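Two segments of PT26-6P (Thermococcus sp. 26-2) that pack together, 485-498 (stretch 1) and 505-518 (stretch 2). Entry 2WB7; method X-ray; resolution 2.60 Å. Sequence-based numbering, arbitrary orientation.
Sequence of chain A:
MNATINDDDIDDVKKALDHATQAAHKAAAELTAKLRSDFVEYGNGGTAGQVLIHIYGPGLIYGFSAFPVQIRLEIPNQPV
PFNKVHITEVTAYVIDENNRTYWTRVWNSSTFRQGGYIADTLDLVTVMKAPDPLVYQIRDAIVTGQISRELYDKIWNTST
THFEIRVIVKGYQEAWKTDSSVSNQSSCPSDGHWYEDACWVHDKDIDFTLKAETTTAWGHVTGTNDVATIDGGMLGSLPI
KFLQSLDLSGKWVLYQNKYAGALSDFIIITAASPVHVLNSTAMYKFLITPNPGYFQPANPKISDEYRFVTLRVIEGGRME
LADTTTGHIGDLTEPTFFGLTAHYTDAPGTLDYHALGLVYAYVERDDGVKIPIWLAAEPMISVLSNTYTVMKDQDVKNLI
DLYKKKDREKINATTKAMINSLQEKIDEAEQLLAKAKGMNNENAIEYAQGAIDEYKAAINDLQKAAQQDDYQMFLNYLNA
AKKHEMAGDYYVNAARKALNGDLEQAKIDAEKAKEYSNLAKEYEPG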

# COMPACT_ATOMS: atom_id res chain seq x y z
N GLU A 485 -5.87 23.49 21.79
CA GLU A 485 -5.35 22.59 22.82
C GLU A 485 -5.08 21.20 22.26
O GLU A 485 -4.11 20.53 22.65
CB GLU A 485 -6.25 22.49 24.05
CG GLU A 485 -5.49 21.86 25.21
CD GLU A 485 -6.36 21.12 26.24
OE1 GLU A 485 -7.60 21.25 26.19
OE2 GLU A 485 -5.76 20.42 27.11
N MSE A 486 -5.96 20.75 21.36
CA MSE A 486 -5.82 19.45 20.71
C MSE A 486 -4.57 19.40 19.84
O MSE A 486 -3.82 18.41 19.86
CB MSE A 486 -7.06 19.18 19.87
CG MSE A 486 -8.31 18.86 20.68
SE MSE A 486 -9.91 19.04 19.56
CE MSE A 486 -11.25 18.08 20.60
N ALA A 487 -4.34 20.49 19.10
CA ALA A 487 -3.14 20.67 18.28
C ALA A 487 -1.87 20.61 19.14
O ALA A 487 -0.95 19.86 18.85
CB ALA A 487 -3.24 21.97 17.56
N GLY A 488 -1.85 21.38 20.21
CA GLY A 488 -0.74 21.37 21.13
C GLY A 488 -0.51 19.99 21.71
O GLY A 488 0.63 19.54 21.85
N ASP A 489 -1.60 19.31 22.05
CA ASP A 489 -1.49 17.93 22.56
C ASP A 489 -0.81 17.01 21.54
O ASP A 489 0.01 16.17 21.91
CB ASP A 489 -2.85 17.38 22.98
CG ASP A 489 -3.35 18.01 24.28
OD1 ASP A 489 -2.51 18.56 25.04
OD2 ASP A 489 -4.57 17.95 24.55
N TYR A 490 -1.13 17.20 20.27
CA TYR A 490 -0.52 16.41 19.21
C TYR A 490 0.97 16.70 19.18
O TYR A 490 1.79 15.78 19.22
CB TYR A 490 -1.13 16.72 17.84
CG TYR A 490 -2.47 16.06 17.57
CD1 TYR A 490 -2.65 14.70 17.74
CD2 TYR A 490 -3.56 16.81 17.11
CE1 TYR A 490 -3.89 14.08 17.49
CE2 TYR A 490 -4.79 16.21 16.84
CZ TYR A 490 -4.94 14.84 17.03
OH TYR A 490 -6.15 14.26 16.77
N TYR A 491 1.32 17.99 19.11
CA TYR A 491 2.72 18.43 19.02
C TYR A 491 3.57 17.83 20.11
O TYR A 491 4.72 17.43 19.89
CB TYR A 491 2.82 19.96 19.06
CG TYR A 491 2.73 20.58 17.68
CD1 TYR A 491 1.87 21.63 17.44
CD2 TYR A 491 3.50 20.10 16.62
CE1 TYR A 491 1.78 22.19 16.20
CE2 TYR A 491 3.42 20.66 15.38
CZ TYR A 491 2.55 21.71 15.17
OH TYR A 491 2.44 22.28 13.93
N VAL A 492 2.98 17.72 21.29
CA VAL A 492 3.68 17.19 22.44
C VAL A 492 3.90 15.69 22.27
O VAL A 492 5.01 15.18 22.55
CB VAL A 492 2.90 17.45 23.72
CG1 VAL A 492 3.26 16.40 24.76
CG2 VAL A 492 3.16 18.90 24.23
N ASN A 493 2.86 14.98 21.83
CA ASN A 493 3.04 13.60 21.41
C ASN A 493 4.16 13.49 20.37
O ASN A 493 5.03 12.63 20.47
CB ASN A 493 1.74 13.03 20.86
CG ASN A 493 0.80 12.55 21.96
OD1 ASN A 493 0.89 11.41 22.42
ND2 ASN A 493 -0.10 13.42 22.38
N ALA A 494 4.14 14.38 19.38
CA ALA A 494 5.12 14.33 18.30
C ALA A 494 6.57 14.50 18.82
O ALA A 494 7.46 13.67 18.53
CB ALA A 494 4.79 15.36 17.23
N ALA A 495 6.79 15.57 19.58
CA ALA A 495 8.11 15.80 20.14
C ALA A 495 8.59 14.60 20.94
O ALA A 495 9.72 14.16 20.79
CB ALA A 495 8.10 17.05 21.01
N ARG A 496 7.72 14.06 21.78
CA ARG A 496 8.06 12.92 22.63
C ARG A 496 8.46 11.69 21.83
O ARG A 496 9.41 10.99 22.17
CB ARG A 496 6.89 12.59 23.56
CG ARG A 496 7.14 11.41 24.51
CD ARG A 496 5.92 11.07 25.39
NE ARG A 496 4.73 10.72 24.61
CZ ARG A 496 4.36 9.47 24.31
NH1 ARG A 496 5.09 8.44 24.73
NH2 ARG A 496 3.27 9.26 23.57
N LYS A 497 7.74 11.45 20.74
CA LYS A 497 8.07 10.35 19.84
C LYS A 497 9.36 10.62 19.09
O LYS A 497 10.22 9.75 19.00
CB LYS A 497 6.91 10.11 18.88
CG LYS A 497 5.81 9.28 19.50
CD LYS A 497 4.46 9.54 18.90
CE LYS A 497 3.43 8.70 19.64
NZ LYS A 497 2.10 8.76 18.98
N ALA A 498 9.50 11.83 18.55
CA ALA A 498 10.73 12.19 17.84
C ALA A 498 11.95 11.94 18.73
O ALA A 498 12.87 11.23 18.35
CB ALA A 498 10.68 13.63 17.39
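Stretch 2 (505-518) QAKIDAEKAKEYSN

The two helices approach unusually closely, their axes coming within 7.8 Å, and alanines line much of the seam: the CA atoms of Ala487 and Ala513 lie 4.2 Å apart, as do those of Ala494 and Ala506. Stretch 2 is helical throughout, with i to i+4 backbone hydrogen bonds, and runs antiparallel to stretch 1 at a crossing angle of -162°, so that Ala506 lies near Ala498 and Ser517 near Ala487. At this spacing side chains meet backbone directly, Ala494 CB lying 3.4 Å from Ala506 O.

Between the two alanine pairs, Tyr490 enters a hole formed by Asp509, Lys512, Ala513 and Tyr516. Lys512 CB lies over one face of its ring, 3.7 Å from Tyr490 CE2, while the ring edge points to the face of Tyr516, with Tyr490 CE2 3.6 Å from Tyr516 CD2 and the planes at 70°. Tyr491 starts away from stretch 2, yet its ring returns to lie over Ala513, whose CB is 3.4 Å from Tyr491 CZ.

In the opposite sense, Asp509 inserts among Tyr490, Asn493, Ala494 and Lys497. Its OD2 accepts a hydrogen bond from Lys497 NZ at 2.8 Å, part of a salt bridge that ties the helices together within an otherwise largely apolar contact. Together the stretches bury 763 Å².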

# COMPACT_ATOMS: atom_id res chain seq x y z
N GLN A 505 6.03 7.94 13.38
CA GLN A 505 4.76 8.23 14.06
C GLN A 505 4.68 9.69 14.53
O GLN A 505 3.60 10.28 14.58
CB GLN A 505 4.48 7.24 15.19
CG GLN A 505 3.03 7.30 15.67
CD GLN A 505 2.63 6.11 16.51
OE1 GLN A 505 2.52 4.98 16.03
NE2 GLN A 505 2.37 6.37 17.79
N ALA A 506 5.84 10.26 14.84
CA ALA A 506 5.96 11.67 15.18
C ALA A 506 5.44 12.56 14.06
O ALA A 506 4.82 13.59 14.30
CB ALA A 506 7.39 12.00 15.49
N LYS A 507 5.72 12.17 12.82
CA LYS A 507 5.33 13.01 11.69
C LYS A 507 3.83 12.97 11.47
O LYS A 507 3.22 13.92 10.99
CB LYS A 507 6.08 12.59 10.43
CG LYS A 507 7.57 12.87 10.49
CD LYS A 507 8.26 12.33 9.23
CE LYS A 507 9.40 13.25 8.79
NZ LYS A 507 10.07 12.74 7.55
N ILE A 508 3.22 11.85 11.83
CA ILE A 508 1.77 11.78 11.78
C ILE A 508 1.15 12.74 12.81
O ILE A 508 0.31 13.60 12.47
CB ILE A 508 1.27 10.35 12.02
CG1 ILE A 508 1.63 9.45 10.82
CG2 ILE A 508 -0.21 10.38 12.27
CD1 ILE A 508 1.65 7.98 11.13
N ASP A 509 1.58 12.61 14.06
CA ASP A 509 1.11 13.52 15.09
C ASP A 509 1.28 14.97 14.64
O ASP A 509 0.33 15.75 14.71
CB ASP A 509 1.82 13.24 16.42
CG ASP A 509 1.39 11.92 17.03
OD1 ASP A 509 0.23 11.52 16.79
OD2 ASP A 509 2.20 11.28 17.75
N ALA A 510 2.46 15.32 14.13
CA ALA A 510 2.74 16.71 13.75
C ALA A 510 1.82 17.17 12.65
O ALA A 510 1.40 18.32 12.64
CB ALA A 510 4.19 16.88 13.34
N GLU A 511 1.48 16.28 11.73
CA GLU A 511 0.53 16.59 10.66
C GLU A 511 -0.88 16.83 11.19
O GLU A 511 -1.59 17.74 10.72
CB GLU A 511 0.50 15.47 9.64
CG GLU A 511 -0.76 15.45 8.79
CD GLU A 511 -0.86 16.64 7.85
OE1 GLU A 511 0.21 17.18 7.46
OE2 GLU A 511 -2.00 17.03 7.50
N LYS A 512 -1.30 16.00 12.14
CA LYS A 512 -2.60 16.19 12.79
C LYS A 512 -2.63 17.54 13.47
O LYS A 512 -3.63 18.25 13.43
CB LYS A 512 -2.87 15.11 13.83
CG LYS A 512 -3.03 13.73 13.24
CD LYS A 512 -3.98 13.76 12.06
CE LYS A 512 -5.43 13.65 12.50
NZ LYS A 512 -6.36 13.71 11.32
N ALA A 513 -1.51 17.89 14.12
CA ALA A 513 -1.36 19.20 14.76
C ALA A 513 -1.70 20.29 13.75
O ALA A 513 -2.61 21.08 13.96
CB ALA A 513 0.04 19.38 15.29
N LYS A 514 -0.96 20.32 12.65
CA LYS A 514 -1.16 21.36 11.66
C LYS A 514 -2.64 21.43 11.27
O LYS A 514 -3.18 22.51 11.00
CB LYS A 514 -0.29 21.10 10.43
CG LYS A 514 -0.39 22.17 9.38
CD LYS A 514 0.19 23.51 9.89
CE LYS A 514 -0.43 24.72 9.14
NZ LYS A 514 -0.37 24.61 7.63
N GLU A 515 -3.30 20.28 11.23
CA GLU A 515 -4.69 20.23 10.76
C GLU A 515 -5.64 20.88 11.73
O GLU A 515 -6.40 21.77 11.36
CB GLU A 515 -5.11 18.79 10.50
CG GLU A 515 -4.53 18.20 9.23
CD GLU A 515 -4.86 16.71 9.10
OE1 GLU A 515 -5.73 16.23 9.86
OE2 GLU A 515 -4.24 16.03 8.24
N TYR A 516 -5.60 20.45 12.99
CA TYR A 516 -6.45 21.00 14.03
C TYR A 516 -6.14 22.48 14.30
O TYR A 516 -7.02 23.28 14.60
CB TYR A 516 -6.30 20.17 15.31
CG TYR A 516 -7.03 18.86 15.25
CD1 TYR A 516 -8.06 18.56 16.14
CD2 TYR A 516 -6.70 17.92 14.28
CE1 TYR A 516 -8.73 17.34 16.07
CE2 TYR A 516 -7.36 16.71 14.20
CZ TYR A 516 -8.38 16.42 15.09
OH TYR A 516 -9.03 15.23 14.98
N SER A 517 -4.88 22.85 14.19
CA SER A 517 -4.55 24.24 14.31
C SER A 517 -5.26 25.05 13.23
O SER A 517 -5.85 26.08 13.51
CB SER A 517 -3.04 24.44 14.25
OG SER A 517 -2.73 25.81 14.26
N ASN A 518 -5.25 24.56 11.99
CA ASN A 518 -5.94 25.27 10.93
C ASN A 518 -7.45 25.28 11.12
O ASN A 518 -8.12 26.24 10.75
CB ASN A 518 -5.56 24.72 9.54
CG ASN A 518 -4.09 24.92 9.22
OD1 ASN A 518 -3.56 24.29 8.30
ND2 ASN A 518 -3.42 25.77 9.98